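Side-chain contacts in phosphothreonine lyase ospF (PDB 3I0U), which acts as a secreted type III effector of Shigella flexneri that removes phosphate from phosphothreonine by elimination, as a lyase: residues 19-24 / 145-150; 34-39 / 101-106; 45-48 / 53-56; 151-156 / 210-215. One frame throughout, in Å; residues are numbered along the deposited sequence.

Interaction 1: residues 19-24 / 145-150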
loop_
_atom_site.group_PDB
_atom_site.type_symbol
_atom_site.label_atom_id
_atom_site.label_comp_id
_atom_site.label_asym_id
_atom_site.label_seq_id
_atom_site.Cartn_x
_atom_site.Cartn_y
_atom_site.Cartn_z
ATOM N N TYR A 19 1.113 -5.367 19.856
ATOM C CA TYR A 19 0.678 -3.967 20.023
ATOM C C TYR A 19 1.703 -3.130 20.753
ATOM O O TYR A 19 2.099 -2.063 20.272
ATOM C CB TYR A 19 -0.680 -3.875 20.749
ATOM C CG TYR A 19 -1.231 -2.458 20.904
ATOM C CD1 TYR A 19 -1.811 -1.777 19.810
ATOM C CD2 TYR A 19 -1.163 -1.793 22.140
ATOM C CE1 TYR A 19 -2.310 -0.462 19.944
ATOM C CE2 TYR A 19 -1.657 -0.492 22.297
ATOM C CZ TYR A 19 -2.242 0.162 21.200
ATOM O OH TYR A 19 -2.733 1.447 21.352
ATOM N N ASN A 20 2.147 -3.628 21.896
ATOM C CA ASN A 20 3.123 -2.911 22.689
ATOM C C ASN A 20 4.522 -2.884 22.107
ATOM O O ASN A 20 5.313 -1.989 22.458
ATOM C CB ASN A 20 3.185 -3.468 24.096
ATOM C CG ASN A 20 2.090 -2.932 24.967
ATOM O OD1 ASN A 20 2.017 -1.723 25.244
ATOM N ND2 ASN A 20 1.214 -3.831 25.416
ATOM N N GLN A 21 4.838 -3.851 21.238
ATOM C CA GLN A 21 6.138 -3.823 20.573
ATOM C C GLN A 21 6.238 -2.694 19.555
ATOM O O GLN A 21 7.256 -2.013 19.488
ATOM C CB GLN A 21 6.487 -5.183 19.978
ATOM C CG GLN A 21 7.137 -6.100 21.008
ATOM C CD GLN A 21 7.378 -7.526 20.507
ATOM O OE1 GLN A 21 6.992 -7.885 19.382
ATOM N NE2 GLN A 21 8.030 -8.345 21.353
ATOM N N ILE A 22 5.147 -2.475 18.826
ATOM C CA ILE A 22 5.026 -1.414 17.805
ATOM C C ILE A 22 5.278 -0.020 18.434
ATOM O O ILE A 22 5.986 0.839 17.883
ATOM C CB ILE A 22 3.624 -1.501 17.163
ATOM C CG1 ILE A 22 3.515 -2.799 16.345
ATOM C CG2 ILE A 22 3.311 -0.252 16.354
ATOM C CD1 ILE A 22 2.148 -3.104 15.806
ATOM N N ARG A 23 4.761 0.156 19.645
ATOM C CA ARG A 23 4.847 1.442 20.319
ATOM C C ARG A 23 6.240 1.659 20.940
ATOM O O ARG A 23 6.593 2.791 21.319
ATOM C CB ARG A 23 3.717 1.560 21.357
ATOM C CG ARG A 23 2.332 1.191 20.775
ATOM C CD ARG A 23 1.172 1.847 21.524
ATOM N NE ARG A 23 0.975 3.238 21.079
ATOM C CZ ARG A 23 1.338 4.295 21.797
ATOM N NH1 ARG A 23 1.131 5.525 21.323
ATOM N NH2 ARG A 23 1.930 4.111 22.979
ATOM N N GLN A 24 7.037 0.584 21.009
ATOM C CA GLN A 24 8.425 0.662 21.489
ATOM C C GLN A 24 9.416 1.205 20.458
ATOM O O GLN A 24 10.459 1.766 20.834
ATOM C CB GLN A 24 8.902 -0.688 22.029
ATOM C CG GLN A 24 8.603 -0.832 23.514
ATOM C CD GLN A 24 9.125 -2.128 24.117
ATOM O OE1 GLN A 24 8.698 -3.216 23.726
ATOM N NE2 GLN A 24 10.044 -2.011 25.078
ATOM N N TYR A 145 2.629 -11.797 11.059
ATOM C CA TYR A 145 3.314 -10.544 10.883
ATOM C C TYR A 145 4.220 -10.238 12.044
ATOM O O TYR A 145 3.812 -10.373 13.186
ATOM C CB TYR A 145 2.284 -9.457 10.776
ATOM C CG TYR A 145 1.402 -9.601 9.574
ATOM C CD1 TYR A 145 1.940 -9.551 8.292
ATOM C CD2 TYR A 145 0.018 -9.754 9.711
ATOM C CE1 TYR A 145 1.135 -9.652 7.178
ATOM C CE2 TYR A 145 -0.806 -9.843 8.593
ATOM C CZ TYR A 145 -0.230 -9.787 7.334
ATOM O OH TYR A 145 -1.000 -9.875 6.202
ATOM N N SER A 146 5.443 -9.807 11.746
ATOM C CA SER A 146 6.343 -9.363 12.787
ATOM C C SER A 146 5.965 -7.970 13.175
ATOM O O SER A 146 5.389 -7.245 12.386
ATOM C CB SER A 146 7.781 -9.393 12.309
ATOM O OG SER A 146 8.010 -8.348 11.419
ATOM N N ALA A 147 6.321 -7.587 14.393
ATOM C CA ALA A 147 6.063 -6.243 14.887
ATOM C C ALA A 147 6.720 -5.093 14.075
ATOM O O ALA A 147 6.169 -3.997 14.010
ATOM C CB ALA A 147 6.439 -6.160 16.322
ATOM N N LEU A 148 7.877 -5.365 13.466
ATOM C CA LEU A 148 8.651 -4.358 12.763
ATOM C C LEU A 148 7.960 -4.111 11.485
ATOM O O LEU A 148 7.807 -2.937 11.086
ATOM C CB LEU A 148 10.043 -4.850 12.394
ATOM C CG LEU A 148 11.270 -3.924 12.379
ATOM C CD1 LEU A 148 12.273 -4.495 11.428
ATOM C CD2 LEU A 148 11.026 -2.466 12.048
ATOM N N LEU A 149 7.540 -5.210 10.839
ATOM C CA LEU A 149 6.810 -5.115 9.583
ATOM C C LEU A 149 5.606 -4.223 9.817
ATOM O O LEU A 149 5.457 -3.207 9.158
ATOM C CB LEU A 149 6.374 -6.495 9.098
ATOM C CG LEU A 149 6.244 -6.820 7.585
ATOM C CD1 LEU A 149 5.002 -7.645 7.345
ATOM C CD2 LEU A 149 6.219 -5.599 6.667
ATOM N N LEU A 150 4.792 -4.592 10.805
ATOM C CA LEU A 150 3.598 -3.832 11.160
ATOM C C LEU A 150 3.850 -2.384 11.517
ATOM O O LEU A 150 3.047 -1.522 11.177
ATOM C CB LEU A 150 2.844 -4.494 12.300
ATOM C CG LEU A 150 2.276 -5.876 12.013
ATOM C CD1 LEU A 150 1.764 -6.476 13.297
ATOM C CD2 LEU A 150 1.177 -5.802 10.951
#
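Ile22 and Ala147 lie at the middle of this contact, where helix 11-22 meets the first turn of helix 147-166. Their CA atoms are 5.7 Å apart. The small methyl of Ala147 is consistent with this close approach of the two backbones. Ile22 sets its CG1 branch beside its own backbone N (chi1 -68°), and the branch then runs on extended. Ile22 CG1 passes 3.7 Å from the carbonyl O of Ala147. The end of the branch, CD1, crosses obliquely to Leu150 and rests 3.8 Å from its CB. Leu150 therefore meets Ile22 with the root of its side chain. Its branched end belongs to a second contact, with Phe212, Leu215 and Met216 of helix 211-217.

Gln21 closes the more exposed side. Its CB lies 3.8 Å from the CB of Ala147. Its chain runs on extended beyond CG, and Gln21 OE1 comes within 3.6 Å of Ala147 CB. This is van der Waals contact with a polar group, and no hydrogen bond crosses between the segments.

The start of helix 147-166 is held separately by a cap. The OG of Ser146, at the N-cap position, accepts from the N of Leu149 at 3.2 Å. The same OG is hydrogen-bonded to Asp139. The cap needs nothing from residues 19-24.

The junction is mostly apolar and buried, and probably rests on shape and exclusion of water; no hydrogen bond between the segments fixes how the helices meet.

Interaction 2: residues 34-39 / 101-106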
loop_
_atom_site.group_PDB
_atom_site.type_symbol
_atom_site.label_atom_id
_atom_site.label_comp_id
_atom_site.label_asym_id
_atom_site.label_seq_id
_atom_site.Cartn_x
_atom_site.Cartn_y
_atom_site.Cartn_z
ATOM N N SER A 34 15.106 7.930 -6.036
ATOM C CA SER A 34 15.188 9.084 -6.953
ATOM C C SER A 34 15.014 8.741 -8.466
ATOM O O SER A 34 14.278 9.458 -9.197
ATOM C CB SER A 34 16.443 9.924 -6.688
ATOM O OG SER A 34 17.632 9.245 -7.086
ATOM N N ASN A 35 15.645 7.666 -8.944
ATOM C CA ASN A 35 15.358 7.264 -10.318
ATOM C C ASN A 35 14.047 6.508 -10.369
ATOM O O ASN A 35 13.992 5.290 -10.148
ATOM C CB ASN A 35 16.516 6.495 -10.946
ATOM C CG ASN A 35 17.674 7.398 -11.270
ATOM O OD1 ASN A 35 17.468 8.542 -11.721
ATOM N ND2 ASN A 35 18.904 6.918 -11.027
ATOM N N VAL A 36 12.978 7.256 -10.593
ATOM C CA VAL A 36 11.665 6.650 -10.611
ATOM C C VAL A 36 11.037 6.921 -11.950
ATOM O O VAL A 36 11.196 8.012 -12.507
ATOM C CB VAL A 36 10.741 7.156 -9.488
ATOM C CG1 VAL A 36 11.065 6.454 -8.201
ATOM C CG2 VAL A 36 10.853 8.658 -9.305
ATOM N N PRO A 37 10.312 5.934 -12.477
ATOM C CA PRO A 37 9.642 6.141 -13.717
ATOM C C PRO A 37 8.463 7.070 -13.511
ATOM O O PRO A 37 7.872 7.122 -12.416
ATOM C CB PRO A 37 9.147 4.741 -14.059
ATOM C CG PRO A 37 8.930 4.119 -12.766
ATOM C CD PRO A 37 10.062 4.587 -11.949
ATOM N N THR A 38 8.118 7.774 -14.582
ATOM C CA THR A 38 6.972 8.663 -14.579
ATOM C C THR A 38 5.738 7.763 -14.756
ATOM O O THR A 38 5.894 6.585 -15.122
ATOM C CB THR A 38 7.103 9.650 -15.740
ATOM O OG1 THR A 38 6.949 8.920 -16.952
ATOM C CG2 THR A 38 8.479 10.303 -15.752
ATOM N N TYR A 39 4.541 8.311 -14.517
ATOM C CA TYR A 39 3.287 7.643 -14.914
ATOM C C TYR A 39 3.221 7.105 -16.343
ATOM O O TYR A 39 2.873 5.929 -16.528
ATOM C CB TYR A 39 2.066 8.515 -14.704
ATOM C CG TYR A 39 0.783 7.718 -14.786
ATOM C CD1 TYR A 39 0.510 6.711 -13.841
ATOM C CD2 TYR A 39 -0.153 7.962 -15.791
ATOM C CE1 TYR A 39 -0.641 5.994 -13.867
ATOM C CE2 TYR A 39 -1.336 7.226 -15.845
ATOM C CZ TYR A 39 -1.555 6.234 -14.862
ATOM O OH TYR A 39 -2.704 5.482 -14.853
ATOM N N LEU A 101 8.197 6.805 -2.718
ATOM C CA LEU A 101 7.892 5.970 -1.581
ATOM C C LEU A 101 7.587 4.551 -2.018
ATOM O O LEU A 101 8.172 3.589 -1.489
ATOM C CB LEU A 101 6.772 6.560 -0.700
ATOM C CG LEU A 101 7.228 7.782 0.120
ATOM C CD1 LEU A 101 6.085 8.739 0.354
ATOM C CD2 LEU A 101 7.936 7.439 1.445
ATOM N N LEU A 102 6.672 4.416 -2.972
ATOM C CA LEU A 102 6.365 3.122 -3.573
ATOM C C LEU A 102 7.570 2.376 -4.173
ATOM O O LEU A 102 7.556 1.163 -4.199
ATOM C CB LEU A 102 5.275 3.259 -4.608
ATOM C CG LEU A 102 3.950 3.833 -4.127
ATOM C CD1 LEU A 102 3.156 4.405 -5.302
ATOM C CD2 LEU A 102 3.158 2.778 -3.380
ATOM N N PHE A 103 8.616 3.069 -4.613
ATOM C CA PHE A 103 9.803 2.369 -5.131
ATOM C C PHE A 103 10.965 2.377 -4.154
ATOM O O PHE A 103 12.070 2.050 -4.532
ATOM C CB PHE A 103 10.278 2.971 -6.464
ATOM C CG PHE A 103 9.424 2.606 -7.665
ATOM C CD1 PHE A 103 9.578 1.376 -8.313
ATOM C CD2 PHE A 103 8.485 3.508 -8.167
ATOM C CE1 PHE A 103 8.805 1.066 -9.425
ATOM C CE2 PHE A 103 7.705 3.187 -9.293
ATOM C CZ PHE A 103 7.867 1.975 -9.904
ATOM N N SER A 104 10.717 2.753 -2.898
ATOM C CA SER A 104 11.795 2.914 -1.923
ATOM C C SER A 104 12.308 1.559 -1.465
ATOM O O SER A 104 11.532 0.611 -1.345
ATOM C CB SER A 104 11.320 3.709 -0.719
ATOM O OG SER A 104 12.277 3.550 0.336
ATOM N N GLU A 105 13.603 1.455 -1.218
ATOM C CA GLU A 105 14.128 0.160 -0.814
ATOM C C GLU A 105 13.705 -0.196 0.620
ATOM O O GLU A 105 13.736 -1.371 0.999
ATOM C CB GLU A 105 15.627 0.072 -0.989
ATOM C CG GLU A 105 16.394 1.212 -0.385
ATOM C CD GLU A 105 17.889 1.000 -0.525
ATOM O OE1 GLU A 105 18.289 0.162 -1.368
ATOM O OE2 GLU A 105 18.666 1.643 0.211
ATOM N N ASP A 106 13.241 0.827 1.353
ATOM C CA ASP A 106 12.690 0.709 2.683
ATOM C C ASP A 106 11.198 0.453 2.797
ATOM O O ASP A 106 10.710 0.163 3.910
ATOM C CB ASP A 106 12.937 1.994 3.399
ATOM C CG ASP A 106 14.369 2.264 3.580
ATOM O OD1 ASP A 106 15.055 1.420 4.224
ATOM O OD2 ASP A 106 14.781 3.345 3.101
#
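Pro37 lies over one face of the Phe103 ring, and this is the tight part of the contact. Pro37 CD sits 3.8 Å above the Phe103 ring plane, displaced toward the rim. The distance from Pro37 CD to the Phe103 ring centroid is 4.2 Å, at 24° off the normal, which makes a CH-pi contact. The neighbouring Pro37 CG reaches the far end of the ring, 3.7 Å from Phe103 CZ. Both residues are buried. Phe103 is the first residue to leave helical geometry after helix 91-102. Its CG stands beside the backbone N and opposite the carbonyl carbon (chi1 -75°), which directs the ring toward the loop.

Val36 forms the looser, partly exposed side. A single branch touches the ring near its attachment, at a slant: Val36 CG1 lies 3.9 Å from Phe103 CD2 and 4.0 Å from Phe103 CB. No hydrogen bond joins the two segments.

Polar bonds instead fix each partner separately. The OG of Ser104 accepts from the N of Asp106 at 3.1 Å, an ST turn, and is also hydrogen-bonded to Lys31. On the loop side, the carbonyl of Asn35 is bonded to the side chain of Gln51.

The Phe103 ring also meets Trp112 and Phe53 edge-to-face and touches Phe95 of helix 91-102. Tyr50 of strand 47-50 touches both Pro37 and Phe103, so the loop before helix 39-44 is packed against both the end of helix 91-102 and strand 47-50 at the edge of the sheet.

Interaction 3: residues 45-48 / 53-56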
loop_
_atom_site.group_PDB
_atom_site.type_symbol
_atom_site.label_atom_id
_atom_site.label_comp_id
_atom_site.label_asym_id
_atom_site.label_seq_id
_atom_site.Cartn_x
_atom_site.Cartn_y
_atom_site.Cartn_z
ATOM N N SER A 45 5.534 0.150 -20.037
ATOM C CA SER A 45 6.329 -0.938 -19.485
ATOM C C SER A 45 5.636 -2.296 -19.613
ATOM O O SER A 45 4.954 -2.743 -18.676
ATOM C CB SER A 45 6.600 -0.655 -17.987
ATOM O OG SER A 45 7.844 -0.002 -17.754
ATOM N N PHE A 46 5.804 -2.946 -20.761
ATOM C CA PHE A 46 5.333 -4.318 -20.907
ATOM C C PHE A 46 5.992 -5.172 -19.803
ATOM O O PHE A 46 5.291 -5.658 -18.913
ATOM C CB PHE A 46 5.618 -4.845 -22.292
ATOM C CG PHE A 46 4.604 -4.417 -23.352
ATOM C CD1 PHE A 46 3.730 -3.333 -23.146
ATOM C CD2 PHE A 46 4.559 -5.099 -24.602
ATOM C CE1 PHE A 46 2.827 -2.954 -24.148
ATOM C CE2 PHE A 46 3.660 -4.724 -25.606
ATOM C CZ PHE A 46 2.794 -3.661 -25.396
ATOM N N SER A 47 7.325 -5.277 -19.803
ATOM C CA SER A 47 8.051 -6.000 -18.738
ATOM C C SER A 47 9.448 -5.419 -18.536
ATOM O O SER A 47 10.340 -5.601 -19.381
ATOM C CB SER A 47 8.124 -7.502 -19.053
ATOM O OG SER A 47 8.087 -8.263 -17.856
ATOM N N VAL A 48 9.621 -4.734 -17.410
ATOM C CA VAL A 48 10.668 -3.717 -17.195
ATOM C C VAL A 48 10.951 -3.533 -15.663
ATOM O O VAL A 48 10.030 -3.341 -14.861
ATOM C CB VAL A 48 10.249 -2.304 -17.825
ATOM C CG1 VAL A 48 11.277 -1.204 -17.528
ATOM C CG2 VAL A 48 9.967 -2.357 -19.361
ATOM N N PHE A 53 11.935 -3.365 -8.437
ATOM C CA PHE A 53 10.552 -3.737 -8.759
ATOM C C PHE A 53 10.408 -4.045 -10.243
ATOM O O PHE A 53 10.859 -3.254 -11.086
ATOM C CB PHE A 53 9.583 -2.611 -8.406
ATOM C CG PHE A 53 9.430 -2.376 -6.946
ATOM C CD1 PHE A 53 8.316 -2.831 -6.277
ATOM C CD2 PHE A 53 10.393 -1.670 -6.232
ATOM C CE1 PHE A 53 8.174 -2.606 -4.888
ATOM C CE2 PHE A 53 10.266 -1.450 -4.874
ATOM C CZ PHE A 53 9.165 -1.919 -4.191
ATOM N N GLN A 54 9.786 -5.183 -10.559
ATOM C CA GLN A 54 9.420 -5.478 -11.932
ATOM C C GLN A 54 8.036 -4.889 -12.198
ATOM O O GLN A 54 7.113 -5.061 -11.386
ATOM C CB GLN A 54 9.439 -6.969 -12.222
ATOM C CG GLN A 54 9.843 -7.317 -13.649
ATOM C CD GLN A 54 9.736 -8.805 -13.933
ATOM O OE1 GLN A 54 8.832 -9.484 -13.432
ATOM N NE2 GLN A 54 10.652 -9.321 -14.747
ATOM N N ILE A 55 7.922 -4.193 -13.331
ATOM C CA ILE A 55 6.692 -3.528 -13.744
ATOM C C ILE A 55 6.107 -4.246 -14.951
ATOM O O ILE A 55 6.802 -4.454 -15.938
ATOM C CB ILE A 55 6.942 -2.048 -14.110
ATOM C CG1 ILE A 55 7.665 -1.307 -12.989
ATOM C CG2 ILE A 55 5.631 -1.330 -14.473
ATOM C CD1 ILE A 55 6.740 -0.788 -11.915
ATOM N N VAL A 56 4.841 -4.642 -14.857
ATOM C CA VAL A 56 4.132 -5.249 -15.987
ATOM C C VAL A 56 2.779 -4.578 -16.260
ATOM O O VAL A 56 2.055 -4.233 -15.310
ATOM C CB VAL A 56 3.985 -6.797 -15.850
ATOM C CG1 VAL A 56 5.336 -7.481 -15.927
ATOM C CG2 VAL A 56 3.315 -7.189 -14.550
#
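Val48 and Ile55 exchange two backbone hydrogen bonds. Ile55 N donates to Val48 O at 2.7 Å, with an N-H...O angle of 158°. The return bond, from Val48 N to Ile55 O, is longer at 3.2 Å and more bent, at 141°. Together they make an antiparallel hydrogen-bonded pair. The Ile55 carbonyl O also receives a CA-H...O contact from the CA of Ser47 at 3.4 Å. A similar contact links the CA of Val56 to the O of Phe46 at 3.2 Å.

The two strands, 47-50 and 53-56, form a beta hairpin at one end of the antiparallel sheet. Strand 47-50 is the outermost strand of the chain on this side. Strand 53-56 is bonded on its other flank to strand 63-68, through Gln54 with Cys67 and Val56 with His65.

Packing differs between the two faces of the hairpin. On the face of Val48 and Ile55, the CG2 branch of Ile55 lies anti to the backbone N (chi1 of CG1 -53°) and touches the CB of Ser45 at 3.7 Å. The end of the CG1 branch leads away from residues 45-48, and the side chain packs against Ile64, Ala66 and Tyr50. On the other face, Ser47 OG lies 3.4 Å from Val56 CG1, and Ser47 is exposed. Phe46 is exposed too, and its side chain leaves the backbone away from strand 53-56.

Interaction 4: residues 151-156 / 210-215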
loop_
_atom_site.group_PDB
_atom_site.type_symbol
_atom_site.label_atom_id
_atom_site.label_comp_id
_atom_site.label_asym_id
_atom_site.label_seq_id
_atom_site.Cartn_x
_atom_site.Cartn_y
_atom_site.Cartn_z
ATOM N N HIS A 151 4.963 -2.125 12.187
ATOM C CA HIS A 151 5.378 -0.778 12.458
ATOM C C HIS A 151 5.690 -0.088 11.137
ATOM O O HIS A 151 5.107 0.963 10.844
ATOM C CB HIS A 151 6.573 -0.744 13.396
ATOM C CG HIS A 151 6.963 0.637 13.799
ATOM N ND1 HIS A 151 6.093 1.504 14.428
ATOM C CD2 HIS A 151 8.124 1.314 13.647
ATOM C CE1 HIS A 151 6.707 2.651 14.654
ATOM N NE2 HIS A 151 7.941 2.560 14.194
ATOM N N LYS A 152 6.560 -0.701 10.327
ATOM C CA LYS A 152 6.917 -0.174 9.016
ATOM C C LYS A 152 5.664 0.166 8.203
ATOM O O LYS A 152 5.534 1.292 7.732
ATOM C CB LYS A 152 7.871 -1.117 8.261
ATOM C CG LYS A 152 9.343 -1.038 8.720
ATOM C CD LYS A 152 10.250 -2.246 8.378
ATOM C CE LYS A 152 10.575 -2.459 6.883
ATOM N NZ LYS A 152 10.948 -1.336 5.959
ATOM N N ILE A 153 4.710 -0.745 8.119
ATOM C CA ILE A 153 3.458 -0.448 7.412
ATOM C C ILE A 153 2.692 0.739 8.014
ATOM O O ILE A 153 2.247 1.583 7.281
ATOM C CB ILE A 153 2.529 -1.713 7.286
ATOM C CG1 ILE A 153 3.236 -2.825 6.489
ATOM C CG2 ILE A 153 1.221 -1.348 6.617
ATOM C CD1 ILE A 153 2.653 -4.175 6.657
ATOM N N ARG A 154 2.575 0.817 9.349
ATOM C CA ARG A 154 1.886 1.947 9.993
ATOM C C ARG A 154 2.500 3.276 9.597
ATOM O O ARG A 154 1.782 4.196 9.182
ATOM C CB ARG A 154 1.980 1.859 11.473
ATOM C CG ARG A 154 0.797 1.312 12.182
ATOM C CD ARG A 154 1.019 1.511 13.674
ATOM N NE ARG A 154 -0.200 2.090 14.219
ATOM C CZ ARG A 154 -0.264 2.997 15.191
ATOM N NH1 ARG A 154 0.848 3.472 15.769
ATOM N NH2 ARG A 154 -1.453 3.457 15.578
ATOM N N GLN A 155 3.832 3.334 9.708
ATOM C CA GLN A 155 4.641 4.499 9.374
ATOM C C GLN A 155 4.532 4.897 7.919
ATOM O O GLN A 155 4.489 6.069 7.609
ATOM C CB GLN A 155 6.112 4.233 9.700
ATOM C CG GLN A 155 6.386 3.998 11.177
ATOM C CD GLN A 155 6.357 5.274 12.017
ATOM O OE1 GLN A 155 7.109 6.225 11.790
ATOM N NE2 GLN A 155 5.496 5.283 13.016
ATOM N N PHE A 156 4.479 3.904 7.043
ATOM C CA PHE A 156 4.427 4.111 5.623
ATOM C C PHE A 156 3.101 4.769 5.246
ATOM O O PHE A 156 3.107 5.700 4.439
ATOM C CB PHE A 156 4.555 2.747 4.924
ATOM C CG PHE A 156 4.878 2.817 3.469
ATOM C CD1 PHE A 156 6.130 3.303 3.028
ATOM C CD2 PHE A 156 3.959 2.353 2.514
ATOM C CE1 PHE A 156 6.438 3.346 1.635
ATOM C CE2 PHE A 156 4.277 2.385 1.109
ATOM C CZ PHE A 156 5.512 2.888 0.676
ATOM N N GLU A 210 -10.957 -6.752 12.649
ATOM C CA GLU A 210 -9.740 -7.423 12.138
ATOM C C GLU A 210 -8.474 -7.063 12.939
ATOM O O GLU A 210 -8.136 -5.877 13.045
ATOM C CB GLU A 210 -9.512 -7.124 10.640
ATOM C CG GLU A 210 -10.490 -7.819 9.688
ATOM C CD GLU A 210 -10.230 -9.310 9.503
ATOM O OE1 GLU A 210 -11.127 -9.993 8.967
ATOM O OE2 GLU A 210 -9.142 -9.810 9.882
ATOM N N PRO A 211 -7.825 -8.071 13.551
ATOM C CA PRO A 211 -6.571 -7.901 14.266
ATOM C C PRO A 211 -5.621 -6.922 13.574
ATOM O O PRO A 211 -5.327 -5.849 14.128
ATOM C CB PRO A 211 -5.994 -9.317 14.269
ATOM C CG PRO A 211 -7.208 -10.185 14.375
ATOM C CD PRO A 211 -8.312 -9.466 13.638
ATOM N N PHE A 212 -5.200 -7.272 12.361
ATOM C CA PHE A 212 -4.365 -6.423 11.523
ATOM C C PHE A 212 -4.801 -4.960 11.514
ATOM O O PHE A 212 -3.957 -4.081 11.699
ATOM C CB PHE A 212 -4.351 -6.961 10.094
ATOM C CG PHE A 212 -3.420 -6.234 9.193
ATOM C CD1 PHE A 212 -2.081 -6.605 9.110
ATOM C CD2 PHE A 212 -3.870 -5.169 8.410
ATOM C CE1 PHE A 212 -1.200 -5.912 8.230
ATOM C CE2 PHE A 212 -3.009 -4.491 7.563
ATOM C CZ PHE A 212 -1.668 -4.851 7.471
ATOM N N TYR A 213 -6.102 -4.707 11.308
ATOM C CA TYR A 213 -6.598 -3.325 11.180
ATOM C C TYR A 213 -6.492 -2.538 12.463
ATOM O O TYR A 213 -6.135 -1.348 12.450
ATOM C CB TYR A 213 -8.041 -3.273 10.693
ATOM C CG TYR A 213 -8.621 -1.866 10.595
ATOM C CD1 TYR A 213 -8.132 -0.937 9.665
ATOM C CD2 TYR A 213 -9.655 -1.466 11.433
ATOM C CE1 TYR A 213 -8.681 0.345 9.587
ATOM C CE2 TYR A 213 -10.204 -0.196 11.359
ATOM C CZ TYR A 213 -9.717 0.697 10.450
ATOM O OH TYR A 213 -10.272 1.942 10.419
ATOM N N ARG A 214 -6.815 -3.218 13.562
ATOM C CA ARG A 214 -6.721 -2.653 14.894
ATOM C C ARG A 214 -5.303 -2.177 15.136
ATOM O O ARG A 214 -5.102 -1.045 15.570
ATOM C CB ARG A 214 -7.173 -3.654 15.967
ATOM C CG ARG A 214 -8.664 -4.012 15.897
ATOM C CD ARG A 214 -9.346 -3.979 17.275
ATOM N NE ARG A 214 -8.928 -5.076 18.151
ATOM C CZ ARG A 214 -8.443 -4.937 19.395
ATOM N NH1 ARG A 214 -8.097 -6.024 20.064
ATOM N NH2 ARG A 214 -8.300 -3.739 19.989
ATOM N N LEU A 215 -4.328 -2.998 14.761
ATOM C CA LEU A 215 -2.920 -2.623 14.883
ATOM C C LEU A 215 -2.516 -1.427 14.011
ATOM O O LEU A 215 -1.524 -0.746 14.300
ATOM C CB LEU A 215 -1.995 -3.833 14.654
ATOM C CG LEU A 215 -2.192 -5.026 15.583
ATOM C CD1 LEU A 215 -1.674 -6.319 15.011
ATOM C CD2 LEU A 215 -1.583 -4.779 16.991
#
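The short C-terminal helix 211-217 packs against the long helix 147-166, and this contact joins them through Ile153, Arg154, Phe212 and Leu215. The backbones stay well apart, with the CA atoms of Arg154 and Leu215 8.2 Å from each other. Ile153 and Phe212 meet by their side chains, while Leu215 offers its backbone O to Arg154.

The apolar part is light. CD1 of Ile153 comes in at the edge of the Phe212 ring, near its plane, 4.4 Å from Phe212 CZ. Phe212 carries its CG anti to the backbone N (chi1 -174°), which brings the ring across toward helix 147-166. Phe82 of strand 80-84 links Ile153 to the sheet, and Tyr145 flanks the Phe212 ring.

The polar part is carried by Arg154. Its chain bends at chi3 (132°) as it reaches the end of helix 211-217. There NE is hydrogen-bonded to the carbonyl O of Met216. Arg154 NE also lies 3.1 Å from the O of Leu215, and the preceding CD is 3.5 Å from that same oxygen. Leu215 O thus lies beside the CD-NE part of the chain. A bound 2-methyl-2,4-pentanediol, probably from the crystallisation liquor, lies about 4 Å from this side chain.

Carbonyls at the C-terminal end of a helix carry partial negative charge. The arginine would probably be favoured beside them, adding a charge-dipole attraction to the thin apolar contact made by Ile153 and Phe212.

Overall arrangement
Interactions 1 and 4 share helix 147-166 and have centres 8 Å apart. They join through Leu150, whose CD2 is 3.6 Å from Phe212 CE1. Interactions 2 and 3 form a second pair, with centres 13 Å apart, where Phe103 CZ meets Ile55 CD1 at 3.6 Å. Interaction 3 lies on the other side of the chain's centre from interactions 1 and 4, its centre about 32 Å from that of interaction 1. Helix 147-166 connects the pairs: Phe156 CZ of interaction 4 reaches Leu101 O of interaction 2 at 3.5 Å. The bound pentanediol lies by interaction 4. It may mark a pocket, but does not by itself locate the active site.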